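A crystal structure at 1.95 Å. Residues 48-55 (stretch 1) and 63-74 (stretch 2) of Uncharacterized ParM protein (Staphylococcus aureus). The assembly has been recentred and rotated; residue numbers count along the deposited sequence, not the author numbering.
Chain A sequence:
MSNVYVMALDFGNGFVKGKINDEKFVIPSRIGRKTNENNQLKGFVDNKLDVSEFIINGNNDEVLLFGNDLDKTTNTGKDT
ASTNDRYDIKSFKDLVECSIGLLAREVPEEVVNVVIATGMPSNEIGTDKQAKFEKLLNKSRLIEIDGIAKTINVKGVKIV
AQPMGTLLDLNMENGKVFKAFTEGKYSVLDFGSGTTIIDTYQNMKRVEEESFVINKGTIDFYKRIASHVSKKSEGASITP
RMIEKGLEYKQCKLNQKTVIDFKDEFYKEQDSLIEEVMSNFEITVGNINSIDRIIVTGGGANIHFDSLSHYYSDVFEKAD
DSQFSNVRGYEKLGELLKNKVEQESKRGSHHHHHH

Stretch 1 48-55: KLDVSEFI
Stretch 2, residues 63-74: VLLFGNDLDKTT

Strands 52-55 and 64-66 run antiparallel, with 143° between their directions and a closest axis approach of 4.9 Å. Ser52 pairs with Phe66, Glu53 with Leu65 and Phe54 with Leu64. Phe54 N donates to Leu64 O and Leu64 N to Phe54 O, both at 2.9 Å. Ser52 N donates to Phe66 O at 3.0 Å; the return bond from Phe66 N to Ser52 O is weak.

Ser52, Phe54, Leu64 and Phe66 share one sheet face. Phe54 is m (chi2 76°), which brings its CE1 to 3.7 Å from Phe66 CB. Phe66 is t (chi2 58°), and its ring leads away from stretch 1. Leu64 is m,t, with its CB 4.1 Å from Phe54 CB. Glu53 and Leu65 occupy the other face. Both are m,t, and the aliphatic Glu53 CG lies 3.9 Å from Leu65 CD2.

Beyond the strand pairing, Gly67 to Leu70 form a type I turn, with Leu70 N bonded to Gly67 O at 3.1 Å. Gly67 has phi/psi 154/165. A CB there would clash with Val51 CA and Asp50 O, and with the preceding carbonyl.

Asp69 (m, chi2 -28°) points toward stretch 1. Its OD2 accepts from Asp50 N at 2.6 Å, and its backbone N donates to Asp50 O at 2.9 Å. Asp50 is t (chi2 11°) and Asn68 m (chi2 -58°), so that Asn68 ND2 donates to Asp50 OD2 at 3.1 Å. A water accepts from Asn68 N at 3.0 Å and donates weakly to Asp50 OD1 at 2.8 Å.

With Val51 at p, its CG1 faces Thr73 CG2 at 3.9 Å, while its CG2 makes an apolar contact with CD1 of Leu70 (t,p) at 4.4 Å. Leu49 (m,t) sets its CD1 against Lys72 CB and Thr73 CB. Lys72 is extended (m,t,t,t). Its end leads away from stretch 1, and its NZ forms a long 3.9 Å salt bridge to Asp69 OD1.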

ATOM      1  N   LYS A  48     -25.514   9.522  -2.755  1.00 29.81           N
ATOM      2  CA  LYS A  48     -24.384   9.984  -1.945  1.00 35.16           C
ATOM      3  C   LYS A  48     -23.274   8.985  -2.225  1.00 29.01           C
ATOM      4  O   LYS A  48     -23.292   7.857  -1.716  1.00 34.63           O
ATOM      5  CB  LYS A  48     -24.731   9.962  -0.457  1.00 41.01           C
ATOM      6  CG  LYS A  48     -25.830  10.940  -0.067  1.00 48.24           C
ATOM      7  CD  LYS A  48     -25.555  12.348  -0.596  1.00 51.22           C
ATOM      8  CE  LYS A  48     -24.237  12.901  -0.073  1.00 50.98           C
ATOM      9  NZ  LYS A  48     -23.987  14.286  -0.570  1.00 53.72           N
ATOM     10  N   LEU A  49     -22.322   9.396  -3.047  1.00 24.86           N
ATOM     11  CA  LEU A  49     -21.232   8.517  -3.452  1.00 20.85           C
ATOM     12  C   LEU A  49     -19.967   8.678  -2.622  1.00 29.59           C
ATOM     13  O   LEU A  49     -19.711   9.741  -2.039  1.00 30.85           O
ATOM     14  CB  LEU A  49     -20.908   8.766  -4.927  1.00 27.39           C
ATOM     15  CG  LEU A  49     -22.103   8.560  -5.870  1.00 33.01           C
ATOM     16  CD1 LEU A  49     -21.678   8.807  -7.300  1.00 34.60           C
ATOM     17  CD2 LEU A  49     -22.639   7.166  -5.720  1.00 29.33           C
ATOM     18  N   ASP A  50     -19.173   7.615  -2.584  1.00 25.11           N
ATOM     19  CA  ASP A  50     -17.922   7.628  -1.834  1.00 30.66           C
ATOM     20  C   ASP A  50     -16.833   8.213  -2.724  1.00 21.49           C
ATOM     21  O   ASP A  50     -15.973   7.492  -3.262  1.00 24.47           O
ATOM     22  CB  ASP A  50     -17.553   6.207  -1.396  1.00 35.19           C
ATOM     23  CG  ASP A  50     -16.351   6.187  -0.459  1.00 45.08           C
ATOM     24  OD1 ASP A  50     -15.951   7.287  -0.004  1.00 44.05           O
ATOM     25  OD2 ASP A  50     -15.818   5.086  -0.173  1.00 43.60           O
ATOM     26  N   VAL A  51     -16.917   9.523  -2.927  1.00 22.24           N
ATOM     27  CA  VAL A  51     -15.952  10.237  -3.755  1.00 22.31           C
ATOM     28  C   VAL A  51     -15.968  11.695  -3.299  1.00 25.48           C
ATOM     29  O   VAL A  51     -17.012  12.212  -2.905  1.00 24.39           O
ATOM     30  CB  VAL A  51     -16.321  10.115  -5.268  1.00 27.81           C
ATOM     31  CG1 VAL A  51     -17.664  10.770  -5.541  1.00 21.66           C
ATOM     32  CG2 VAL A  51     -15.236  10.767  -6.136  1.00 30.13           C
ATOM     33  N   SER A  52     -14.814  12.353  -3.334  1.00 21.14           N
ATOM     34  CA  SER A  52     -14.720  13.745  -2.910  1.00 24.28           C
ATOM     35  C   SER A  52     -14.130  14.668  -3.968  1.00 21.80           C
ATOM     36  O   SER A  52     -13.522  14.222  -4.937  1.00 24.05           O
ATOM     37  CB  SER A  52     -13.875  13.849  -1.633  1.00 22.21           C
ATOM     38  OG  SER A  52     -14.495  13.180  -0.558  1.00 26.75           O
ATOM     39  N   GLU A  53     -14.333  15.962  -3.767  1.00 25.04           N
ATOM     40  CA  GLU A  53     -13.827  16.985  -4.673  1.00 25.84           C
ATOM     41  C   GLU A  53     -12.689  17.685  -3.985  1.00 23.53           C
ATOM     42  O   GLU A  53     -12.807  18.038  -2.804  1.00 19.96           O
ATOM     43  CB  GLU A  53     -14.917  18.002  -5.011  1.00 26.71           C
ATOM     44  CG  GLU A  53     -16.136  17.392  -5.657  1.00 32.85           C
ATOM     45  CD  GLU A  53     -17.169  18.441  -6.039  1.00 48.22           C
ATOM     46  OE1 GLU A  53     -17.220  19.508  -5.380  1.00 43.56           O
ATOM     47  OE2 GLU A  53     -17.936  18.191  -6.991  1.00 47.84           O
ATOM     48  N   PHE A  54     -11.593  17.883  -4.720  1.00 23.50           N
ATOM     49  CA  PHE A  54     -10.403  18.528  -4.177  1.00 23.54           C
ATOM     50  C   PHE A  54      -9.956  19.747  -4.982  1.00 23.30           C
ATOM     51  O   PHE A  54      -9.779  19.663  -6.207  1.00 22.04           O
ATOM     52  CB  PHE A  54      -9.228  17.538  -4.138  1.00 19.46           C
ATOM     53  CG  PHE A  54      -9.499  16.306  -3.327  1.00 26.02           C
ATOM     54  CD1 PHE A  54     -10.313  15.284  -3.816  1.00 19.77           C
ATOM     55  CD2 PHE A  54      -8.967  16.183  -2.050  1.00 18.42           C
ATOM     56  CE1 PHE A  54     -10.585  14.162  -3.029  1.00 15.05           C
ATOM     57  CE2 PHE A  54      -9.241  15.068  -1.266  1.00 20.15           C
ATOM     58  CZ  PHE A  54     -10.049  14.059  -1.759  1.00 20.70           C
ATOM     59  N   ILE A  55      -9.783  20.873  -4.289  1.00 20.01           N
ATOM     60  CA  ILE A  55      -9.272  22.097  -4.920  1.00 21.93           C
ATOM     61  C   ILE A  55      -7.967  22.387  -4.195  1.00 21.81           C
ATOM     62  O   ILE A  55      -7.947  22.569  -2.961  1.00 20.00           O
ATOM     63  CB  ILE A  55     -10.237  23.275  -4.769  1.00 23.67           C
ATOM     64  CG1 ILE A  55     -11.493  23.012  -5.602  1.00 26.96           C
ATOM     65  CG2 ILE A  55      -9.569  24.562  -5.253  1.00 26.92           C
ATOM     66  CD1 ILE A  55     -12.560  24.087  -5.430  1.00 29.35           C
ATOM     67  N   VAL A  63     -11.007  20.927 -10.421  1.00 25.49           N
ATOM     68  CA  VAL A  63     -11.607  20.266  -9.270  1.00 24.11           C
ATOM     69  C   VAL A  63     -11.293  18.789  -9.456  1.00 23.52           C
ATOM     70  O   VAL A  63     -11.881  18.131 -10.310  1.00 24.14           O
ATOM     71  CB  VAL A  63     -13.120  20.508  -9.233  1.00 30.17           C
ATOM     72  CG1 VAL A  63     -13.729  19.853  -8.005  1.00 29.52           C
ATOM     73  CG2 VAL A  63     -13.390  22.000  -9.222  1.00 31.84           C
ATOM     74  N   LEU A  64     -10.335  18.281  -8.681  1.00 16.78           N
ATOM     75  CA  LEU A  64      -9.930  16.880  -8.790  1.00 18.10           C
ATOM     76  C   LEU A  64     -10.981  15.955  -8.151  1.00 20.11           C
ATOM     77  O   LEU A  64     -11.638  16.342  -7.195  1.00 21.05           O
ATOM     78  CB  LEU A  64      -8.568  16.686  -8.112  1.00 20.92           C
ATOM     79  CG  LEU A  64      -7.340  17.383  -8.739  1.00 22.52           C
ATOM     80  CD1 LEU A  64      -6.113  17.239  -7.807  1.00 20.48           C
ATOM     81  CD2 LEU A  64      -7.041  16.746 -10.078  1.00 20.83           C
ATOM     82  N   LEU A  65     -11.114  14.738  -8.677  1.00 19.88           N
ATOM     83  CA  LEU A  65     -12.076  13.754  -8.165  1.00 24.92           C
ATOM     84  C   LEU A  65     -11.318  12.510  -7.735  1.00 20.58           C
ATOM     85  O   LEU A  65     -10.544  11.932  -8.518  1.00 20.38           O
ATOM     86  CB  LEU A  65     -13.093  13.394  -9.258  1.00 18.26           C
ATOM     87  CG  LEU A  65     -14.019  14.565  -9.580  1.00 20.34           C
ATOM     88  CD1 LEU A  65     -14.870  14.241 -10.809  1.00 24.20           C
ATOM     89  CD2 LEU A  65     -14.902  14.838  -8.331  1.00 20.11           C
ATOM     90  N   PHE A  66     -11.558  12.081  -6.502  1.00 18.79           N
ATOM     91  CA  PHE A  66     -10.852  10.927  -5.945  1.00 18.20           C
ATOM     92  C   PHE A  66     -11.735  10.191  -4.950  1.00 19.23           C
ATOM     93  O   PHE A  66     -12.361  10.812  -4.087  1.00 21.77           O
ATOM     94  CB  PHE A  66      -9.579  11.431  -5.251  1.00 24.55           C
ATOM     95  CG  PHE A  66      -8.705  10.348  -4.680  1.00 25.41           C
ATOM     96  CD1 PHE A  66      -8.202   9.333  -5.483  1.00 25.90           C
ATOM     97  CD2 PHE A  66      -8.365  10.361  -3.329  1.00 30.84           C
ATOM     98  CE1 PHE A  66      -7.369   8.338  -4.941  1.00 21.59           C
ATOM     99  CE2 PHE A  66      -7.537   9.378  -2.786  1.00 23.65           C
ATOM    100  CZ  PHE A  66      -7.039   8.365  -3.603  1.00 22.55           C
ATOM    101  N   GLY A  67     -11.777   8.867  -5.068  1.00 18.90           N
ATOM    102  CA  GLY A  67     -12.598   8.064  -4.171  1.00 17.51           C
ATOM    103  C   GLY A  67     -13.020   6.743  -4.798  1.00 24.52           C
ATOM    104  O   GLY A  67     -12.909   6.540  -6.017  1.00 20.54           O
ATOM    105  N   ASN A  68     -13.502   5.833  -3.960  1.00 24.27           N
ATOM    106  CA  ASN A  68     -13.943   4.520  -4.422  1.00 25.41           C
ATOM    107  C   ASN A  68     -15.040   4.567  -5.479  1.00 26.73           C
ATOM    108  O   ASN A  68     -15.106   3.692  -6.345  1.00 32.09           O
ATOM    109  CB  ASN A  68     -14.437   3.702  -3.233  1.00 26.53           C
ATOM    110  CG  ASN A  68     -13.305   3.190  -2.394  1.00 34.22           C
ATOM    111  OD1 ASN A  68     -12.450   2.478  -2.898  1.00 30.42           O
ATOM    112  ND2 ASN A  68     -13.284   3.551  -1.112  1.00 34.41           N
ATOM    113  N   ASP A  69     -15.902   5.578  -5.416  1.00 24.34           N
ATOM    114  CA  ASP A  69     -17.001   5.681  -6.382  1.00 22.39           C
ATOM    115  C   ASP A  69     -16.713   6.635  -7.527  1.00 26.96           C
ATOM    116  O   ASP A  69     -17.642   7.124  -8.192  1.00 27.74           O
ATOM    117  CB  ASP A  69     -18.283   6.131  -5.688  1.00 21.17           C
ATOM    118  CG  ASP A  69     -18.893   5.046  -4.832  1.00 33.35           C
ATOM    119  OD1 ASP A  69     -18.692   3.866  -5.159  1.00 30.61           O
ATOM    120  OD2 ASP A  69     -19.583   5.373  -3.844  1.00 31.83           O
ATOM    121  N   LEU A  70     -15.430   6.884  -7.769  1.00 22.68           N
ATOM    122  CA  LEU A  70     -15.008   7.785  -8.829  1.00 21.23           C
ATOM    123  C   LEU A  70     -15.782   7.627 -10.143  1.00 25.74           C
ATOM    124  O   LEU A  70     -16.345   8.593 -10.667  1.00 22.32           O
ATOM    125  CB  LEU A  70     -13.516   7.585  -9.135  1.00 21.41           C
ATOM    126  CG  LEU A  70     -12.992   8.466 -10.282  1.00 25.47           C
ATOM    127  CD1 LEU A  70     -13.192   9.957  -9.926  1.00 28.14           C
ATOM    128  CD2 LEU A  70     -11.512   8.177 -10.539  1.00 26.54           C
ATOM    129  N   ASP A  71     -15.783   6.404 -10.673  1.00 25.99           N
ATOM    130  CA  ASP A  71     -16.408   6.130 -11.962  1.00 29.20           C
ATOM    131  C   ASP A  71     -17.931   6.210 -11.971  1.00 31.39           C
ATOM    132  O   ASP A  71     -18.555   6.178 -13.039  1.00 30.31           O
ATOM    133  CB  ASP A  71     -15.901   4.780 -12.495  1.00 25.72           C
ATOM    134  CG  ASP A  71     -14.371   4.734 -12.597  1.00 40.09           C
ATOM    135  OD1 ASP A  71     -13.735   5.773 -12.922  1.00 32.05           O
ATOM    136  OD2 ASP A  71     -13.797   3.655 -12.352  1.00 42.95           O
ATOM    137  N   LYS A  72     -18.523   6.321 -10.783  1.00 27.12           N
ATOM    138  CA  LYS A  72     -19.974   6.472 -10.669  1.00 30.09           C
ATOM    139  C   LYS A  72     -20.345   7.951 -10.757  1.00 29.83           C
ATOM    140  O   LYS A  72     -21.527   8.311 -10.918  1.00 27.89           O
ATOM    141  CB  LYS A  72     -20.481   5.886  -9.344  1.00 27.53           C
ATOM    142  CG  LYS A  72     -20.372   4.370  -9.300  1.00 31.44           C
ATOM    143  CD  LYS A  72     -20.980   3.740  -8.052  1.00 33.10           C
ATOM    144  CE  LYS A  72     -20.706   2.236  -8.069  1.00 35.49           C
ATOM    145  NZ  LYS A  72     -21.297   1.516  -6.908  1.00 51.89           N
ATOM    146  N   THR A  73     -19.347   8.829 -10.689  1.00 29.84           N
ATOM    147  CA  THR A  73     -19.662  10.253 -10.755  1.00 26.92           C
ATOM    148  C   THR A  73     -19.062  10.981 -11.944  1.00 24.95           C
ATOM    149  O   THR A  73     -19.427  12.124 -12.240  1.00 30.97           O
ATOM    150  CB  THR A  73     -19.255  10.986  -9.432  1.00 34.72           C
ATOM    151  OG1 THR A  73     -20.018  12.187  -9.306  1.00 38.09           O
ATOM    152  CG2 THR A  73     -17.782  11.355  -9.437  1.00 29.13           C
ATOM    153  N   THR A  74     -18.157  10.329 -12.656  1.00 22.47           N
ATOM    154  CA  THR A  74     -17.530  10.982 -13.783  1.00 29.25           C
ATOM    155  C   THR A  74     -17.057   9.952 -14.792  1.00 28.00           C
ATOM    156  O   THR A  74     -17.005   8.755 -14.507  1.00 28.83           O
ATOM    157  CB  THR A  74     -16.318  11.833 -13.297  1.00 30.99           C
ATOM    158  OG1 THR A  74     -15.737  12.548 -14.398  1.00 29.99           O
ATOM    159  CG2 THR A  74     -15.254  10.919 -12.683  1.00 27.94           C
TER
HETATM  160  O   HOH W   1     -13.482   7.013  -1.248  1.00 31.32           O